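Local coordinates for protein proto-oncogene vav (PDB 6NEW) that probably acts as a guanine nucleotide exchange factor for Rac-type GTPases, joining a RhoGEF domain, a PH domain and a zinc-binding C1 domain in one chain, at residues Q299-S304 against L318-Q323; C392-A397 against P408-H413. One frame throughout, in Å; residues are numbered along the deposited sequence.

Interaction 1 of 2, residues Q299-S304 against L318-Q323; sequences QVRDDS and LLIEDQ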
ATOM      1  N   GLN A 299      -9.490  14.823  23.518  1.00 27.07           N
ATOM      2  CA  GLN A 299      -8.080  15.043  23.792  1.00 28.08           C
ATOM      3  C   GLN A 299      -7.538  14.012  24.787  1.00 33.14           C
ATOM      4  O   GLN A 299      -8.280  13.459  25.608  1.00 33.06           O
ATOM      5  CB  GLN A 299      -7.852  16.472  24.298  1.00 30.75           C
ATOM      6  CG  GLN A 299      -7.878  17.487  23.154  1.00 52.06           C
ATOM      7  CD  GLN A 299      -7.712  18.932  23.548  1.00 69.56           C
ATOM      8  OE1 GLN A 299      -7.572  19.284  24.720  1.00 60.47           O
ATOM      9  NE2 GLN A 299      -7.712  19.806  22.552  1.00 74.35           N
ATOM     10  N   VAL A 300      -6.253  13.736  24.688  1.00 29.71           N
ATOM     11  CA  VAL A 300      -5.629  12.813  25.612  1.00 30.63           C
ATOM     12  C   VAL A 300      -4.720  13.581  26.568  1.00 33.23           C
ATOM     13  O   VAL A 300      -3.931  14.422  26.127  1.00 33.27           O
ATOM     14  CB  VAL A 300      -4.920  11.631  24.900  1.00 35.11           C
ATOM     15  CG1 VAL A 300      -4.000  10.890  25.858  1.00 36.48           C
ATOM     16  CG2 VAL A 300      -5.935  10.672  24.312  1.00 34.00           C
ATOM     17  N   ARG A 301      -4.843  13.282  27.869  1.00 29.62           N
ATOM     18  CA  ARG A 301      -4.040  13.873  28.935  1.00 30.57           C
ATOM     19  C   ARG A 301      -3.449  12.770  29.768  1.00 35.20           C
ATOM     20  O   ARG A 301      -4.187  11.947  30.304  1.00 35.74           O
ATOM     21  CB  ARG A 301      -4.872  14.816  29.829  1.00 31.15           C
ATOM     22  CG  ARG A 301      -5.384  16.068  29.135  1.00 39.76           C
ATOM     23  CD  ARG A 301      -4.260  16.895  28.506  1.00 40.69           C
ATOM     24  NE  ARG A 301      -4.672  18.278  28.340  1.00 38.67           N
ATOM     25  CZ  ARG A 301      -5.355  18.756  27.299  1.00 55.00           C
ATOM     26  NH1 ARG A 301      -5.704  20.034  27.255  1.00 39.21           N
ATOM     27  NH2 ARG A 301      -5.665  17.956  26.286  1.00 43.45           N
ATOM     28  N   ASP A 302      -2.121  12.745  29.868  1.00 32.89           N
ATOM     29  CA  ASP A 302      -1.401  11.750  30.645  1.00 34.02           C
ATOM     30  C   ASP A 302      -1.661  11.879  32.151  1.00 36.76           C
ATOM     31  O   ASP A 302      -1.986  12.958  32.643  1.00 38.03           O
ATOM     32  CB  ASP A 302       0.126  11.795  30.361  1.00 36.94           C
ATOM     33  CG  ASP A 302       0.927  10.695  31.080  1.00 46.61           C
ATOM     34  OD1 ASP A 302       0.383   9.584  31.264  1.00 43.20           O
ATOM     35  OD2 ASP A 302       2.066  10.974  31.516  1.00 62.23           O
ATOM     36  N   ASP A 303      -1.541  10.759  32.864  1.00 31.99           N
ATOM     37  CA  ASP A 303      -1.648  10.722  34.309  1.00 33.79           C
ATOM     38  C   ASP A 303      -0.499   9.880  34.892  1.00 41.05           C
ATOM     39  O   ASP A 303      -0.454   8.666  34.702  1.00 40.84           O
ATOM     40  CB  ASP A 303      -3.039  10.277  34.775  1.00 34.55           C
ATOM     41  CG  ASP A 303      -3.099  10.083  36.266  1.00 51.36           C
ATOM     42  OD1 ASP A 303      -2.773   8.982  36.726  1.00 54.60           O
ATOM     43  OD2 ASP A 303      -3.432  11.047  36.973  1.00 60.29           O
ATOM     44  N   SER A 304       0.424  10.528  35.592  1.00 40.66           N
ATOM     45  CA  SER A 304       1.597   9.873  36.171  1.00 43.71           C
ATOM     46  C   SER A 304       1.368   9.135  37.508  1.00 52.38           C
ATOM     47  O   SER A 304       2.290   8.449  37.961  1.00 54.60           O
ATOM     48  CB  SER A 304       2.732  10.874  36.313  1.00 49.47           C
ATOM     49  OG  SER A 304       3.071  11.373  35.030  1.00 62.99           O
ATOM     50  N   LEU A 318      -6.158  10.056  30.573  1.00 27.68           N
ATOM     51  CA  LEU A 318      -7.502  10.600  30.408  1.00 27.37           C
ATOM     52  C   LEU A 318      -7.805  10.849  28.948  1.00 28.66           C
ATOM     53  O   LEU A 318      -6.920  11.205  28.178  1.00 28.76           O
ATOM     54  CB  LEU A 318      -7.645  11.924  31.196  1.00 28.62           C
ATOM     55  CG  LEU A 318      -7.142  11.936  32.655  1.00 35.07           C
ATOM     56  CD1 LEU A 318      -6.847  13.371  33.117  1.00 36.35           C
ATOM     57  CD2 LEU A 318      -8.145  11.263  33.585  1.00 37.18           C
ATOM     58  N   LEU A 319      -9.063  10.650  28.579  1.00 24.64           N
ATOM     59  CA  LEU A 319      -9.598  10.863  27.244  1.00 22.72           C
ATOM     60  C   LEU A 319     -10.794  11.787  27.469  1.00 26.19           C
ATOM     61  O   LEU A 319     -11.832  11.360  27.973  1.00 25.95           O
ATOM     62  CB  LEU A 319      -9.977   9.513  26.583  1.00 21.47           C
ATOM     63  CG  LEU A 319     -10.661   9.586  25.193  1.00 25.61           C
ATOM     64  CD1 LEU A 319      -9.717  10.129  24.131  1.00 25.54           C
ATOM     65  CD2 LEU A 319     -11.153   8.232  24.765  1.00 26.89           C
ATOM     66  N   ILE A 320     -10.587  13.078  27.228  1.00 23.23           N
ATOM     67  CA  ILE A 320     -11.575  14.112  27.559  1.00 23.34           C
ATOM     68  C   ILE A 320     -12.178  14.815  26.365  1.00 24.58           C
ATOM     69  O   ILE A 320     -11.438  15.221  25.486  1.00 24.22           O
ATOM     70  CB  ILE A 320     -10.910  15.150  28.544  1.00 27.59           C
ATOM     71  CG1 ILE A 320     -10.449  14.491  29.869  1.00 27.44           C
ATOM     72  CG2 ILE A 320     -11.846  16.351  28.837  1.00 29.94           C
ATOM     73  CD1 ILE A 320      -9.316  15.250  30.539  1.00 32.91           C
ATOM     74  N   GLU A 321     -13.503  15.049  26.380  1.00 22.18           N
ATOM     75  CA  GLU A 321     -14.215  15.793  25.317  1.00 22.83           C
ATOM     76  C   GLU A 321     -13.772  17.243  25.442  1.00 30.56           C
ATOM     77  O   GLU A 321     -13.758  17.776  26.554  1.00 31.41           O
ATOM     78  CB  GLU A 321     -15.742  15.625  25.444  1.00 23.89           C
ATOM     79  CG  GLU A 321     -16.540  15.988  24.195  1.00 30.69           C
ATOM     80  CD  GLU A 321     -16.990  17.437  24.061  1.00 54.38           C
ATOM     81  OE1 GLU A 321     -16.910  18.193  25.057  1.00 47.39           O
ATOM     82  OE2 GLU A 321     -17.454  17.811  22.960  1.00 49.44           O
ATOM     83  N   ASP A 322     -13.316  17.847  24.325  1.00 30.26           N
ATOM     84  CA  ASP A 322     -12.707  19.189  24.247  1.00 32.13           C
ATOM     85  C   ASP A 322     -13.564  20.353  24.804  1.00 37.54           C
ATOM     86  O   ASP A 322     -13.034  21.457  24.957  1.00 38.13           O
ATOM     87  CB  ASP A 322     -12.197  19.521  22.823  1.00 34.07           C
ATOM     88  CG  ASP A 322     -13.195  19.439  21.696  1.00 46.67           C
ATOM     89  OD1 ASP A 322     -14.404  19.337  21.983  1.00 50.53           O
ATOM     90  OD2 ASP A 322     -12.770  19.511  20.520  1.00 48.39           O
ATOM     91  N   GLN A 323     -14.825  20.109  25.173  1.00 34.16           N
ATOM     92  CA  GLN A 323     -15.628  21.150  25.833  1.00 35.18           C
ATOM     93  C   GLN A 323     -16.022  20.687  27.264  1.00 41.86           C
ATOM     94  O   GLN A 323     -16.817  21.345  27.947  1.00 42.95           O
ATOM     95  CB  GLN A 323     -16.855  21.530  25.002  1.00 36.46           C
ATOM     96  CG  GLN A 323     -16.542  22.273  23.716  1.00 45.17           C
ATOM     97  CD  GLN A 323     -17.813  22.767  23.083  1.00 59.12           C
ATOM     98  OE1 GLN A 323     -18.309  23.843  23.424  1.00 63.20           O
ATOM     99  NE2 GLN A 323     -18.382  21.989  22.164  1.00 34.72           N
TER
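Val300 and Leu319 face each other as a non-hydrogen-bonded antiparallel pair, their CA atoms 4.7 Å apart, and their side chains cross obliquely on the packed face of the sheet. CG2 of Val300 meets CD1 of Leu319 at 3.8 Å, the leucine's chi2 of 67° setting CD1 there. On either side of this pair lies a hydrogen-bonded one. Arg301 and Leu318 exchange two backbone bonds, the shorter being Leu318 N to Arg301 O at 2.7 Å, and Gln299 and Ile320 exchange two more. Leu319 CA-H points to Gln299 O and Val300 CA-H to Leu318 O.

The other face carries Gln299, Arg301, Leu318 and Ile320; Gln299 and Arg301 are exposed, whereas Leu319 is buried. Side chains approach less closely here: CB of Arg301 comes to 4.1 Å from CD1 of Leu318, and the arginine chain then bends at chi2 (-56°). Its NH2 bonds Gln299 OE1 at 2.8 Å, the oxygen lying near the guanidinium plane but NH2 standing above the amide plane.

Within the PH domain, strand 298-302 is one of the sheet's two outermost strands within this chain. Strand 315-321 pairs on its other side with strand 327-332, and helix 335-352 brings Phe345 onto Val300 and Leu319.

Interaction 2 of 2, residues C392-A397 against P408-H413; sequences CHRCRA and PPCGRH. With ZN (zinc ion), chain C.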
ATOM      1  N   CYS A 392      -8.805  19.203   0.844  1.00 31.29           N
ATOM      2  CA  CYS A 392      -9.334  20.456   1.374  1.00 31.94           C
ATOM      3  C   CYS A 392     -10.754  20.489   0.830  1.00 38.95           C
ATOM      4  O   CYS A 392     -10.927  20.450  -0.387  1.00 38.72           O
ATOM      5  CB  CYS A 392      -8.518  21.654   0.905  1.00 32.80           C
ATOM      6  SG  CYS A 392      -9.248  23.250   1.360  1.00 38.50           S
ATOM      7  N   HIS A 393     -11.774  20.473   1.700  1.00 38.95           N
ATOM      8  CA  HIS A 393     -13.160  20.429   1.211  1.00 41.97           C
ATOM      9  C   HIS A 393     -13.579  21.730   0.460  1.00 46.02           C
ATOM     10  O   HIS A 393     -14.442  21.664  -0.415  1.00 47.58           O
ATOM     11  CB  HIS A 393     -14.144  20.049   2.340  1.00 44.24           C
ATOM     12  CG  HIS A 393     -14.486  21.182   3.257  1.00 49.84           C
ATOM     13  ND1 HIS A 393     -13.513  21.827   4.000  1.00 52.35           N
ATOM     14  CD2 HIS A 393     -15.686  21.758   3.507  1.00 53.59           C
ATOM     15  CE1 HIS A 393     -14.146  22.775   4.672  1.00 52.90           C
ATOM     16  NE2 HIS A 393     -15.456  22.767   4.412  1.00 54.08           N
ATOM     17  N   ARG A 394     -12.910  22.872   0.754  1.00 39.68           N
ATOM     18  CA  ARG A 394     -13.146  24.171   0.123  1.00 39.84           C
ATOM     19  C   ARG A 394     -12.656  24.267  -1.322  1.00 44.54           C
ATOM     20  O   ARG A 394     -13.443  24.639  -2.200  1.00 46.37           O
ATOM     21  CB  ARG A 394     -12.487  25.296   0.920  1.00 38.48           C
ATOM     22  CG  ARG A 394     -13.124  25.570   2.239  1.00 50.48           C
ATOM     23  CD  ARG A 394     -12.078  26.119   3.163  1.00 51.49           C
ATOM     24  NE  ARG A 394     -12.562  26.123   4.537  1.00 51.14           N
ATOM     25  CZ  ARG A 394     -11.889  26.645   5.553  1.00 58.98           C
ATOM     26  NH1 ARG A 394     -10.694  27.186   5.360  1.00 38.05           N
ATOM     27  NH2 ARG A 394     -12.410  26.630   6.774  1.00 45.67           N
ATOM     28  N   CYS A 395     -11.361  23.995  -1.567  1.00 39.57           N
ATOM     29  CA  CYS A 395     -10.783  24.125  -2.914  1.00 39.16           C
ATOM     30  C   CYS A 395     -10.641  22.807  -3.646  1.00 43.40           C
ATOM     31  O   CYS A 395     -10.295  22.808  -4.830  1.00 44.89           O
ATOM     32  CB  CYS A 395      -9.453  24.868  -2.846  1.00 38.73           C
ATOM     33  SG  CYS A 395      -8.097  23.884  -2.162  1.00 40.19           S
ATOM     34  N   ARG A 396     -10.835  21.684  -2.923  1.00 39.23           N
ATOM     35  CA  ARG A 396     -10.742  20.300  -3.407  1.00 39.10           C
ATOM     36  C   ARG A 396      -9.298  19.908  -3.767  1.00 41.39           C
ATOM     37  O   ARG A 396      -9.091  18.895  -4.435  1.00 41.06           O
ATOM     38  CB  ARG A 396     -11.765  20.005  -4.537  1.00 45.09           C
ATOM     39  CG  ARG A 396     -13.208  20.315  -4.100  1.00 61.53           C
ATOM     40  CD  ARG A 396     -14.218  20.102  -5.187  1.00 79.06           C
ATOM     41  NE  ARG A 396     -14.882  18.804  -5.013  1.00 90.04           N
ATOM     42  CZ  ARG A 396     -14.614  17.730  -5.758  1.00104.19           C
ATOM     43  NH1 ARG A 396     -15.251  16.582  -5.516  1.00 90.72           N
ATOM     44  NH2 ARG A 396     -13.719  17.790  -6.731  1.00 89.30           N
ATOM     45  N   ALA A 397      -8.299  20.661  -3.243  1.00 35.58           N
ATOM     46  CA  ALA A 397      -6.899  20.287  -3.424  1.00 34.13           C
ATOM     47  C   ALA A 397      -6.615  19.005  -2.616  1.00 35.77           C
ATOM     48  O   ALA A 397      -7.051  18.869  -1.467  1.00 35.58           O
ATOM     49  CB  ALA A 397      -5.967  21.392  -2.973  1.00 35.13           C
ATOM     50  N   PRO A 408      -0.322  25.282  -2.757  1.00 42.75           N
ATOM     51  CA  PRO A 408      -0.613  26.713  -2.992  1.00 44.29           C
ATOM     52  C   PRO A 408      -1.879  27.189  -2.256  1.00 49.29           C
ATOM     53  O   PRO A 408      -2.762  26.353  -2.007  1.00 48.69           O
ATOM     54  CB  PRO A 408      -0.779  26.793  -4.514  1.00 46.60           C
ATOM     55  CG  PRO A 408      -0.006  25.630  -5.034  1.00 49.71           C
ATOM     56  CD  PRO A 408      -0.219  24.544  -4.034  1.00 43.67           C
ATOM     57  N   PRO A 409      -1.983  28.505  -1.904  1.00 46.32           N
ATOM     58  CA  PRO A 409      -3.136  28.996  -1.127  1.00 45.94           C
ATOM     59  C   PRO A 409      -4.517  28.601  -1.627  1.00 48.76           C
ATOM     60  O   PRO A 409      -4.722  28.369  -2.817  1.00 49.34           O
ATOM     61  CB  PRO A 409      -2.948  30.511  -1.143  1.00 49.59           C
ATOM     62  CG  PRO A 409      -1.496  30.681  -1.194  1.00 54.54           C
ATOM     63  CD  PRO A 409      -1.002  29.591  -2.108  1.00 49.25           C
ATOM     64  N   CYS A 410      -5.454  28.508  -0.683  1.00 43.02           N
ATOM     65  CA  CYS A 410      -6.829  28.108  -0.919  1.00 42.68           C
ATOM     66  C   CYS A 410      -7.590  29.136  -1.755  1.00 54.25           C
ATOM     67  O   CYS A 410      -7.645  30.313  -1.388  1.00 54.23           O
ATOM     68  CB  CYS A 410      -7.521  27.835   0.410  1.00 41.04           C
ATOM     69  SG  CYS A 410      -9.028  26.852   0.274  1.00 43.73           S
ATOM     70  N   GLY A 411      -8.132  28.639  -2.852  1.00 56.04           N
ATOM     71  CA  GLY A 411      -8.914  29.378  -3.799  1.00 59.44           C
ATOM     72  C   GLY A 411      -8.183  30.415  -4.604  1.00 69.88           C
ATOM     73  O   GLY A 411      -8.652  31.527  -4.723  1.00 71.73           O
ATOM     74  N   ARG A 412      -7.060  30.060  -5.198  1.00 69.21           N
ATOM     75  CA  ARG A 412      -6.342  31.059  -5.963  1.00 72.16           C
ATOM     76  C   ARG A 412      -5.961  30.719  -7.387  1.00 79.45           C
ATOM     77  O   ARG A 412      -6.249  29.639  -7.901  1.00 78.84           O
ATOM     78  CB  ARG A 412      -5.104  31.500  -5.220  1.00 72.60           C
ATOM     79  CG  ARG A 412      -5.240  32.888  -4.643  1.00 85.73           C
ATOM     80  CD  ARG A 412      -4.482  33.016  -3.338  1.00 93.09           C
ATOM     81  NE  ARG A 412      -5.286  33.671  -2.326  1.00 99.28           N
ATOM     82  CZ  ARG A 412      -4.788  34.394  -1.339  1.00112.43           C
ATOM     83  NH1 ARG A 412      -3.484  34.558  -1.228  1.00 95.68           N
ATOM     84  NH2 ARG A 412      -5.601  34.954  -0.464  1.00101.41           N
ATOM     85  N   HIS A 413      -5.331  31.698  -8.025  1.00 78.54           N
ATOM     86  CA  HIS A 413      -4.838  31.584  -9.385  1.00109.19           C
ATOM     87  C   HIS A 413      -3.329  31.827  -9.346  1.00143.54           C
ATOM     88  O   HIS A 413      -2.527  30.922  -9.557  1.00104.80           O
ATOM     89  CB  HIS A 413      -5.494  32.617 -10.290  1.00112.60           C
ATOM     90  CG  HIS A 413      -6.928  32.339 -10.591  1.00116.35           C
ATOM     91  ND1 HIS A 413      -7.699  33.181 -11.359  1.00120.77           N
ATOM     92  CD2 HIS A 413      -7.740  31.325 -10.218  1.00116.70           C
ATOM     93  CE1 HIS A 413      -8.925  32.697 -11.447  1.00120.15           C
ATOM     94  NE2 HIS A 413      -8.978  31.575 -10.758  1.00118.05           N
TER
HETATM   95 ZN    ZN C 602      -8.179  24.697   0.013  1.00 36.95          ZN
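Cys392, Cys395 and Cys410 meet through one zinc ion, which supplies the bonding between the two segments. Metal coordination comes first: Cys392 SG lies 2.2 Å from the zinc, while Cys395 SG and Cys410 SG are each 2.3 Å from it. Their torsions differ. SG is anti to the backbone N in Cys392 (chi1 173°) and in Cys410, but in Cys395 it sits between the backbone N and the carbonyl carbon (chi1 74°). ND1 of His362 completes the four ligands, and NE2 of the same ring is hydrogen-bonded to Pro408 O, a second-shell bond that would help fix the imidazole's rotation.

Two hydrogen bonds to sulfur lie within segment 392-397. Ala397 N reaches Cys395 SG at 3.4 Å, and Cys395 N makes a weak bond to Cys392 SG. Such N-H groups probably offset part of the thiolates' negative charge.

Van der Waals contact is sparse, with 144 Å² buried in all. It centres on Cys410 SG, which touches Cys395 CB at 3.7 Å and Arg394 CB at 3.8 Å. The arginine chain runs on extended, and its NH1 bonds Gly361 O.

Two cysteines from a CxxC turn, a third from near the end of the modelled chain and a histidine from the beginning of the C1 region form a three-cysteine, one-histidine zinc site, one of the two that organise a C1 domain.

Overall arrangement
Interactions 1 and 2 belong to successive domains, PH and C1, and follow one another in series along the chain. Their centres are 33 Å apart and their nearest atoms about 15 Å, so neither touches the other. They also differ in kind: interaction 1 closes the edge of a sheet through backbone bonds, whereas interaction 2 joins two loops through a metal. The zinc of interaction 2 is one of two in the chain; the side chain of Cys392 lies about 13 Å from the other ion, held by Cys375, Cys378, His400 and Cys403. Both are surface contacts, their centres 32 Å and 27 Å from that of the chain.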